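Local coordinates for protein TatD-related deoxyribonuclease (PDB 1J6O) that probably acts as a metal-dependent deoxyribonuclease of the TatD family, hydrolysing ester bonds in DNA, at residues 183-188 / 207-212. Sequence-based numbering, arbitrary orientation.
Sequences LGIGGP and EYIVLE
The carboxylate end of Glu-212 lies over the backbone of Gly-184, its OE1 3.4 Å from Gly-184 CA. CG sits between the backbone N and the carbonyl carbon (chi1 77°), packed against the Ile-185 carbonyl, and beyond it the extended chain carries the carboxylate across the neighbouring strand. A CB on Gly-184 would collide with OE1 in this position, so the carboxylate can lie this close only against a glycine. Before the glutamate the two strands pair in parallel: Leu-183 N donates to Tyr-208 O (2.9 Å), Val-210 N to Leu-183 O and Ile-185 N to Val-210 O, the first and last of these nearly straight (both 169°). The pairing ends with a weak bond from Glu-212 N to Ile-185 O (3.1 Å, 132°). Facing helix 233-244 and helix 248-264, Ile-185 CG1 meets Ile-209 CG2 at 4.0 Å as the two side chains cross. With helix 195-204 these strands form a beta-alpha-beta unit, the last two strands of a TIM-barrel-like fold. The buried carboxylate is gripped by Ala-165 N at OE1 and His-164 ND1 at OE2. An alanine at Glu-212 would probably leave both donors without their acceptor and His-164 freer to turn. Because His-164 is a predicted metal ligand, this arrangement is consistent with a second-shell role for Glu-212, orienting the imidazole and probably making it more electron-rich toward a cation.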
loop_
_atom_site.group_PDB
_atom_site.type_symbol
_atom_site.label_atom_id
_atom_site.label_comp_id
_atom_site.label_asym_id
_atom_site.label_seq_id
_atom_site.Cartn_x
_atom_site.Cartn_y
_atom_site.Cartn_z
ATOM N N LEU A 183 -5.124 -2.977 7.057
ATOM C CA LEU A 183 -3.688 -3.208 7.193
ATOM C C LEU A 183 -3.106 -4.043 6.054
ATOM O O LEU A 183 -3.641 -5.098 5.708
ATOM C CB LEU A 183 -3.413 -3.928 8.525
ATOM C CG LEU A 183 -4.129 -3.316 9.727
ATOM C CD1 LEU A 183 -3.798 -4.140 10.951
ATOM C CD2 LEU A 183 -3.690 -1.865 9.929
ATOM N N GLY A 184 -2.009 -3.554 5.487
ATOM C CA GLY A 184 -1.344 -4.244 4.396
ATOM C C GLY A 184 -0.352 -5.271 4.903
ATOM O O GLY A 184 0.557 -4.969 5.698
ATOM N N ILE A 185 -0.539 -6.500 4.444
ATOM C CA ILE A 185 0.302 -7.635 4.822
ATOM C C ILE A 185 1.030 -8.103 3.577
ATOM O O ILE A 185 0.398 -8.350 2.548
ATOM C CB ILE A 185 -0.574 -8.804 5.336
ATOM C CG1 ILE A 185 -1.498 -8.297 6.457
ATOM C CG2 ILE A 185 0.318 -9.986 5.807
ATOM C CD1 ILE A 185 -0.777 -7.670 7.616
ATOM N N GLY A 186 2.352 -8.186 3.669
ATOM C CA GLY A 186 3.135 -8.619 2.539
ATOM C C GLY A 186 4.132 -9.722 2.827
ATOM O O GLY A 186 3.934 -10.550 3.726
ATOM N N GLY A 187 5.210 -9.703 2.047
ATOM C CA GLY A 187 6.287 -10.682 2.149
ATOM C C GLY A 187 6.748 -11.101 3.538
ATOM O O GLY A 187 6.829 -12.310 3.808
ATOM N N PRO A 188 7.045 -10.152 4.435
ATOM C CA PRO A 188 7.512 -10.431 5.805
ATOM C C PRO A 188 6.652 -11.386 6.641
ATOM O O PRO A 188 7.138 -11.999 7.590
ATOM C CB PRO A 188 7.603 -9.046 6.435
ATOM C CG PRO A 188 7.962 -8.144 5.188
ATOM C CD PRO A 188 7.009 -8.698 4.161
ATOM N N GLU A 207 -11.268 -9.503 7.810
ATOM C CA GLU A 207 -12.053 -8.315 7.536
ATOM C C GLU A 207 -11.219 -7.033 7.485
ATOM O O GLU A 207 -11.644 -6.028 6.912
ATOM C CB GLU A 207 -13.130 -8.160 8.618
ATOM C CG GLU A 207 -14.184 -7.131 8.306
ATOM C CD GLU A 207 -15.169 -6.926 9.453
ATOM O OE1 GLU A 207 -15.521 -7.922 10.128
ATOM O OE2 GLU A 207 -15.598 -5.767 9.664
ATOM N N TYR A 208 -10.013 -7.076 8.030
ATOM C CA TYR A 208 -9.188 -5.870 8.039
ATOM C C TYR A 208 -7.849 -5.897 7.334
ATOM O O TYR A 208 -7.002 -5.063 7.606
ATOM C CB TYR A 208 -8.966 -5.461 9.493
ATOM C CG TYR A 208 -10.271 -5.275 10.221
ATOM C CD1 TYR A 208 -11.170 -4.297 9.806
ATOM C CD2 TYR A 208 -10.639 -6.119 11.267
ATOM C CE1 TYR A 208 -12.424 -4.160 10.405
ATOM C CE2 TYR A 208 -11.906 -5.988 11.881
ATOM C CZ TYR A 208 -12.781 -5.008 11.433
ATOM O OH TYR A 208 -14.031 -4.853 11.986
ATOM N N ILE A 209 -7.655 -6.817 6.413
ATOM C CA ILE A 209 -6.366 -6.848 5.742
ATOM C C ILE A 209 -6.416 -6.923 4.218
ATOM O O ILE A 209 -7.385 -7.404 3.642
ATOM C CB ILE A 209 -5.547 -8.065 6.202
ATOM C CG1 ILE A 209 -6.309 -9.338 5.879
ATOM C CG2 ILE A 209 -5.302 -8.025 7.729
ATOM C CD1 ILE A 209 -5.517 -10.607 6.105
ATOM N N VAL A 210 -5.374 -6.396 3.574
ATOM C CA VAL A 210 -5.283 -6.448 2.126
ATOM C C VAL A 210 -3.867 -6.969 1.906
ATOM O O VAL A 210 -3.024 -6.893 2.812
ATOM C CB VAL A 210 -5.440 -5.104 1.416
ATOM C CG1 VAL A 210 -6.908 -4.705 1.406
ATOM C CG2 VAL A 210 -4.523 -4.054 2.070
ATOM N N LEU A 211 -3.610 -7.531 0.731
ATOM C CA LEU A 211 -2.281 -8.066 0.432
ATOM C C LEU A 211 -1.448 -7.042 -0.315
ATOM O O LEU A 211 -1.981 -6.103 -0.931
ATOM C CB LEU A 211 -2.401 -9.277 -0.486
ATOM C CG LEU A 211 -3.408 -10.364 -0.129
ATOM C CD1 LEU A 211 -3.619 -11.247 -1.362
ATOM C CD2 LEU A 211 -2.889 -11.188 1.058
ATOM N N GLU A 212 -0.134 -7.207 -0.252
ATOM C CA GLU A 212 0.730 -6.293 -0.963
ATOM C C GLU A 212 2.090 -6.962 -1.106
ATOM O O GLU A 212 2.399 -7.921 -0.384
ATOM C CB GLU A 212 0.892 -4.987 -0.196
ATOM C CG GLU A 212 1.850 -5.082 1.000
ATOM C CD GLU A 212 2.054 -3.729 1.646
ATOM O OE1 GLU A 212 1.110 -3.283 2.316
ATOM O OE2 GLU A 212 3.133 -3.104 1.453
#